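Carboxylesterase YbfK from Bacillus subtilis hydrolyses carboxylic esters to an alcohol and a carboxylate, as a cytoplasmic enzyme of the alpha/beta hydrolase superfamily. Local coordinates of one contact, PDB 4CCY (chain A, 2.04 Å), residues 37-42 and 108-113, beside the matching contact of the related carboxyl esterase NP from Bacillus subtilis, PDB 4CCW (chain B, 1.75 Å), residues 37-42 and 108-113. Structure 2 is superposed on structure 1 by the backbone atoms of these residues (RMSD 0.30 Å); each is numbered along its deposited sequence.

Structure 1 (4CCY); sequences VSTRFG and AEWMKD.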
loop_
_atom_site.group_PDB
_atom_site.type_symbol
_atom_site.label_atom_id
_atom_site.label_comp_id
_atom_site.label_asym_id
_atom_site.label_seq_id
_atom_site.Cartn_x
_atom_site.Cartn_y
_atom_site.Cartn_z
ATOM N N VAL A 37 -9.557 -0.604 14.884
ATOM C CA VAL A 37 -10.944 -0.284 14.528
ATOM C C VAL A 37 -11.720 -1.520 14.089
ATOM O O VAL A 37 -11.145 -2.481 13.563
ATOM C CB VAL A 37 -11.059 0.827 13.453
ATOM C CG1 VAL A 37 -10.545 2.144 14.007
ATOM C CG2 VAL A 37 -10.360 0.442 12.150
ATOM N N SER A 38 -13.029 -1.484 14.329
ATOM C CA SER A 38 -13.925 -2.569 13.968
ATOM C C SER A 38 -14.254 -2.538 12.486
ATOM O O SER A 38 -14.500 -1.469 11.918
ATOM C CB SER A 38 -15.216 -2.467 14.773
ATOM O OG SER A 38 -14.949 -2.699 16.142
ATOM N N THR A 39 -14.216 -3.718 11.865
ATOM C CA THR A 39 -14.693 -3.926 10.495
ATOM C C THR A 39 -15.338 -5.311 10.411
ATOM O O THR A 39 -15.080 -6.181 11.257
ATOM C CB THR A 39 -13.581 -3.841 9.419
ATOM O OG1 THR A 39 -12.878 -5.088 9.332
ATOM C CG2 THR A 39 -12.610 -2.691 9.667
ATOM N N ARG A 40 -16.154 -5.530 9.387
ATOM C CA ARG A 40 -16.787 -6.834 9.225
ATOM C C ARG A 40 -15.775 -7.937 8.845
ATOM O O ARG A 40 -16.115 -9.112 8.827
ATOM C CB ARG A 40 -17.947 -6.753 8.226
ATOM C CG ARG A 40 -17.506 -6.659 6.780
ATOM C CD ARG A 40 -18.656 -6.246 5.879
ATOM N NE ARG A 40 -18.746 -4.794 5.771
ATOM C CZ ARG A 40 -19.574 -4.160 4.945
ATOM N NH1 ARG A 40 -20.394 -4.847 4.158
ATOM N NH2 ARG A 40 -19.571 -2.834 4.897
ATOM N N PHE A 41 -14.534 -7.541 8.563
ATOM C CA PHE A 41 -13.473 -8.487 8.218
ATOM C C PHE A 41 -12.386 -8.564 9.293
ATOM O O PHE A 41 -11.332 -9.160 9.067
ATOM C CB PHE A 41 -12.856 -8.143 6.853
ATOM C CG PHE A 41 -13.844 -8.173 5.714
ATOM C CD1 PHE A 41 -14.156 -9.371 5.062
ATOM C CD2 PHE A 41 -14.458 -7.009 5.289
ATOM C CE1 PHE A 41 -15.062 -9.395 4.012
ATOM C CE2 PHE A 41 -15.356 -7.024 4.232
ATOM C CZ PHE A 41 -15.669 -8.221 3.594
ATOM N N GLY A 42 -12.660 -7.976 10.460
ATOM C CA GLY A 42 -11.790 -8.110 11.634
ATOM C C GLY A 42 -11.162 -6.817 12.121
ATOM O O GLY A 42 -11.216 -5.785 11.432
ATOM N N ALA A 108 -13.363 -3.117 -0.903
ATOM C CA ALA A 108 -13.985 -1.797 -0.776
ATOM C C ALA A 108 -14.891 -1.677 0.461
ATOM O O ALA A 108 -14.932 -0.611 1.090
ATOM C CB ALA A 108 -14.738 -1.422 -2.046
ATOM N N GLU A 109 -15.605 -2.755 0.797
ATOM C CA GLU A 109 -16.446 -2.793 2.011
ATOM C C GLU A 109 -15.604 -2.714 3.281
ATOM O O GLU A 109 -15.980 -2.041 4.242
ATOM C CB GLU A 109 -17.328 -4.059 2.080
ATOM C CG GLU A 109 -18.349 -4.211 0.961
ATOM C CD GLU A 109 -19.318 -3.043 0.870
ATOM O OE1 GLU A 109 -19.882 -2.639 1.912
ATOM O OE2 GLU A 109 -19.510 -2.521 -0.254
ATOM N N TRP A 110 -14.479 -3.424 3.289
ATOM C CA TRP A 110 -13.524 -3.317 4.384
ATOM C C TRP A 110 -13.083 -1.879 4.578
ATOM O O TRP A 110 -13.068 -1.382 5.702
ATOM C CB TRP A 110 -12.322 -4.235 4.150
ATOM C CG TRP A 110 -11.160 -3.947 5.077
ATOM C CD1 TRP A 110 -11.108 -4.099 6.466
ATOM C CD2 TRP A 110 -9.847 -3.404 4.705
ATOM N NE1 TRP A 110 -9.878 -3.717 6.957
ATOM C CE2 TRP A 110 -9.078 -3.283 5.955
ATOM C CE3 TRP A 110 -9.250 -3.031 3.506
ATOM C CZ2 TRP A 110 -7.774 -2.805 5.971
ATOM C CZ3 TRP A 110 -7.937 -2.537 3.539
ATOM C CH2 TRP A 110 -7.217 -2.434 4.738
ATOM N N MET A 111 -12.733 -1.205 3.484
ATOM C CA MET A 111 -12.277 0.187 3.562
ATOM C C MET A 111 -13.388 1.140 3.996
ATOM O O MET A 111 -13.137 2.083 4.744
ATOM C CB MET A 111 -11.640 0.647 2.247
ATOM C CG MET A 111 -10.959 2.011 2.319
ATOM S SD MET A 111 -9.750 2.216 3.655
ATOM C CE MET A 111 -8.678 0.800 3.440
ATOM N N LYS A 112 -14.614 0.903 3.531
ATOM C CA LYS A 112 -15.750 1.673 4.035
ATOM C C LYS A 112 -15.883 1.520 5.549
ATOM O O LYS A 112 -16.026 2.517 6.260
ATOM C CB LYS A 112 -17.047 1.287 3.349
ATOM C CG LYS A 112 -17.186 1.836 1.945
ATOM C CD LYS A 112 -18.514 1.367 1.375
ATOM C CE LYS A 112 -18.600 1.604 -0.116
ATOM N NZ LYS A 112 -19.922 1.098 -0.588
ATOM N N ASP A 113 -15.812 0.282 6.037
ATOM C CA ASP A 113 -15.830 0.028 7.490
ATOM C C ASP A 113 -14.710 0.787 8.241
ATOM O O ASP A 113 -14.941 1.329 9.319
ATOM C CB ASP A 113 -15.725 -1.470 7.783
ATOM C CG ASP A 113 -17.001 -2.239 7.464
ATOM O OD1 ASP A 113 -17.990 -1.663 6.974
ATOM O OD2 ASP A 113 -17.009 -3.457 7.706
#
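R40 bends at its third torsion (chi3 89°), which brings the NE/NH2 edge of its guanidinium to the D113 carboxylate, with one face on CB of E109. E109 bends at chi2 (-58°) and brings its carboxylate to the same group, the planes 67° apart. NE and NH2 of R40 grip D113 side-on. R40 NH2 lies 2.9 Å from D113 OD1. D113 OD2 also takes the backbone N of R40, at 2.8 Å on its anti side. E109 CB is 3.6 Å from R40 CZ, and E109 OE1 forms a salt bridge to R40 NH2 at 3.0 Å. E109 OE2 has a long one to K112 NZ, at 3.7 Å. T39 OG1 meets the W110 ring edge and accepts from F41 N, an ST turn. W110 NE1 makes a hydrogen bond to T44 OG1. The contact joins the type I turn between strands 33-37 and 42-49 to helix 104-118 of the alpha/beta hydrolase fold, away from the probable catalytic triad.

What differs
E109(A) corresponds to N109(B). CG of E109(A) and CG of N109(B) lie 0.3 Å apart, and CD of E109(A) is 0.6 Å apart from OD1 of N109(B). The shorter side chain therefore follows the same path but stops earlier. OE1 of E109(A) has no counterpart in N109(B). With it goes the salt bridge from R40(A) NH2 to E109(A) OE1, 3.0 Å long, since N109(B) carries no charge. E109(A) CB and N109(B) CB both keep their contact with CZ of R40(A) and R40(B).

K112(A) corresponds to L112(B), and the side chains part beyond CB: chi1 is -76° in K112(A) and 173° in L112(B). The long salt bridge from K112(A) NZ to E109(A) OE2, 3.7 Å, is found in structure 1 alone. L112(B) instead brings CD2 to 3.8 Å from R40(B) NH2, whereas K112(A) comes no nearer to R40(A) NH2 than 5.1 Å, at CB. The bridges through E109(A) are absent in structure 2, while the pair of R40(B) and D113(B) is kept and gains an apolar neighbour. This may bind the turn less strongly by charge.

The other two exchanges stay off the contact. SD of M111(A) and CD1 of L111(B) are 0.4 Å apart, while CE of M111(A) and CD2 of L111(B) are each unmatched. CG1 of V37(A) and CG1 of I37(B) are 0.4 Å apart, whereas CG2 of V37(A), and CG2 and CD1 of I37(B), have no counterpart.

The side chains of T39(A), R40(A), W110(A) and D113(A) and their counterparts keep their places. So does the two-nitrogen grip on the aspartate: R40(A) NH2 to D113(A) OD1 and R40(B) NH2 to D113(B) OD1 are both 2.9 Å.

Structure 2 (4CCW); sequences ISTRFG and ANWLLD.
R40 bends at its third torsion (chi3 80°), which brings the NE/NH2 edge of its guanidinium to the D113 carboxylate, with one face on CB of N109. N109 sets CG beside its own backbone N (chi1 -76°), and its amide stacks on the guanidinium, the planes 12° apart. NE and NH2 of R40 grip D113 side-on. R40 NH2 lies 2.9 Å from D113 OD1. D113 OD2 also takes the backbone N of R40, at 2.8 Å on its anti side. N109 CB is 3.7 Å from R40 CZ. L112 CD2 reaches R40 NH2 at 3.8 Å, an apolar methyl beside a charged nitrogen. That leucine also touches M142 and R145. T39 OG1 meets the W110 ring edge and accepts from F41 N, an ST turn. W110 NE1 makes a hydrogen bond to T44 OG1. The arginine-aspartate pair and the T39-W110 contact both tie this type I turn to the helix.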
loop_
_atom_site.group_PDB
_atom_site.type_symbol
_atom_site.label_atom_id
_atom_site.label_comp_id
_atom_site.label_asym_id
_atom_site.label_seq_id
_atom_site.Cartn_x
_atom_site.Cartn_y
_atom_site.Cartn_z
ATOM N N ILE B 37 -9.584 -0.652 14.896
ATOM C CA ILE B 37 -10.926 -0.353 14.427
ATOM C C ILE B 37 -11.587 -1.666 14.032
ATOM O O ILE B 37 -11.023 -2.442 13.266
ATOM C CB ILE B 37 -10.886 0.605 13.217
ATOM C CG1 ILE B 37 -10.714 2.045 13.697
ATOM C CG2 ILE B 37 -12.145 0.488 12.370
ATOM C CD1 ILE B 37 -10.201 2.964 12.616
ATOM N N SER B 38 -12.775 -1.914 14.566
ATOM C CA SER B 38 -13.538 -3.101 14.216
ATOM C C SER B 38 -14.188 -2.921 12.848
ATOM O O SER B 38 -14.826 -1.905 12.588
ATOM C CB SER B 38 -14.602 -3.378 15.285
ATOM O OG SER B 38 -15.315 -4.565 14.989
ATOM N N THR B 39 -14.004 -3.900 11.967
ATOM C CA THR B 39 -14.639 -3.891 10.643
ATOM C C THR B 39 -15.296 -5.247 10.452
ATOM O O THR B 39 -15.059 -6.160 11.244
ATOM C CB THR B 39 -13.632 -3.681 9.484
ATOM O OG1 THR B 39 -12.852 -4.870 9.300
ATOM C CG2 THR B 39 -12.711 -2.477 9.729
ATOM N N ARG B 40 -16.109 -5.386 9.405
ATOM C CA ARG B 40 -16.833 -6.648 9.162
ATOM C C ARG B 40 -15.864 -7.773 8.795
ATOM O O ARG B 40 -16.231 -8.955 8.814
ATOM C CB ARG B 40 -17.910 -6.476 8.077
ATOM C CG ARG B 40 -17.382 -6.385 6.650
ATOM C CD ARG B 40 -18.465 -6.005 5.654
ATOM N NE ARG B 40 -18.724 -4.564 5.655
ATOM C CZ ARG B 40 -19.651 -3.971 4.909
ATOM N NH1 ARG B 40 -20.419 -4.687 4.089
ATOM N NH2 ARG B 40 -19.811 -2.658 4.982
ATOM N N PHE B 41 -14.632 -7.394 8.447
ATOM C CA PHE B 41 -13.587 -8.369 8.142
ATOM C C PHE B 41 -12.437 -8.362 9.147
ATOM O O PHE B 41 -11.360 -8.899 8.874
ATOM C CB PHE B 41 -13.094 -8.214 6.698
ATOM C CG PHE B 41 -14.166 -8.456 5.671
ATOM C CD1 PHE B 41 -14.790 -9.697 5.570
ATOM C CD2 PHE B 41 -14.559 -7.439 4.811
ATOM C CE1 PHE B 41 -15.788 -9.914 4.630
ATOM C CE2 PHE B 41 -15.555 -7.644 3.875
ATOM C CZ PHE B 41 -16.167 -8.885 3.779
ATOM N N GLY B 42 -12.676 -7.777 10.322
ATOM C CA GLY B 42 -11.761 -7.956 11.443
ATOM C C GLY B 42 -11.114 -6.690 11.950
ATOM O O GLY B 42 -11.293 -5.606 11.376
ATOM N N ALA B 108 -13.205 -3.375 -0.714
ATOM C CA ALA B 108 -13.805 -2.036 -0.714
ATOM C C ALA B 108 -14.740 -1.833 0.489
ATOM O O ALA B 108 -14.744 -0.761 1.100
ATOM C CB ALA B 108 -14.534 -1.750 -2.019
ATOM N N ASN B 109 -15.522 -2.859 0.815
ATOM C CA ASN B 109 -16.400 -2.835 1.992
ATOM C C ASN B 109 -15.611 -2.783 3.306
ATOM O O ASN B 109 -16.070 -2.197 4.284
ATOM C CB ASN B 109 -17.353 -4.038 2.006
ATOM C CG ASN B 109 -18.503 -3.905 1.015
ATOM O OD1 ASN B 109 -18.865 -2.802 0.595
ATOM N ND2 ASN B 109 -19.092 -5.043 0.640
ATOM N N TRP B 110 -14.430 -3.405 3.324
ATOM C CA TRP B 110 -13.539 -3.333 4.489
ATOM C C TRP B 110 -13.136 -1.890 4.710
ATOM O O TRP B 110 -13.274 -1.345 5.808
ATOM C CB TRP B 110 -12.307 -4.244 4.303
ATOM C CG TRP B 110 -11.144 -3.853 5.190
ATOM C CD1 TRP B 110 -11.030 -4.027 6.568
ATOM C CD2 TRP B 110 -9.915 -3.154 4.792
ATOM N NE1 TRP B 110 -9.843 -3.515 7.036
ATOM C CE2 TRP B 110 -9.126 -2.975 6.018
ATOM C CE3 TRP B 110 -9.396 -2.695 3.582
ATOM C CZ2 TRP B 110 -7.889 -2.346 6.008
ATOM C CZ3 TRP B 110 -8.148 -2.058 3.589
ATOM C CH2 TRP B 110 -7.412 -1.896 4.772
ATOM N N LEU B 111 -12.670 -1.251 3.646
ATOM C CA LEU B 111 -12.223 0.135 3.726
ATOM C C LEU B 111 -13.384 1.091 4.019
ATOM O O LEU B 111 -13.202 2.090 4.728
ATOM C CB LEU B 111 -11.466 0.514 2.451
ATOM C CG LEU B 111 -10.594 1.779 2.453
ATOM C CD1 LEU B 111 -9.667 1.858 3.660
ATOM C CD2 LEU B 111 -9.800 1.836 1.160
ATOM N N LEU B 112 -14.563 0.789 3.471
ATOM C CA LEU B 112 -15.790 1.518 3.812
ATOM C C LEU B 112 -15.954 1.585 5.332
ATOM O O LEU B 112 -16.085 2.676 5.895
ATOM C CB LEU B 112 -17.022 0.864 3.161
ATOM C CG LEU B 112 -18.418 1.398 3.544
ATOM C CD1 LEU B 112 -18.584 2.858 3.159
ATOM C CD2 LEU B 112 -19.527 0.565 2.910
ATOM N N ASP B 113 -15.926 0.418 5.985
ATOM C CA ASP B 113 -16.000 0.321 7.445
ATOM C C ASP B 113 -14.959 1.181 8.167
ATOM O O ASP B 113 -15.272 1.862 9.139
ATOM C CB ASP B 113 -15.827 -1.133 7.901
ATOM C CG ASP B 113 -16.983 -2.028 7.492
ATOM O OD1 ASP B 113 -18.022 -1.531 7.010
ATOM O OD2 ASP B 113 -16.843 -3.252 7.672
#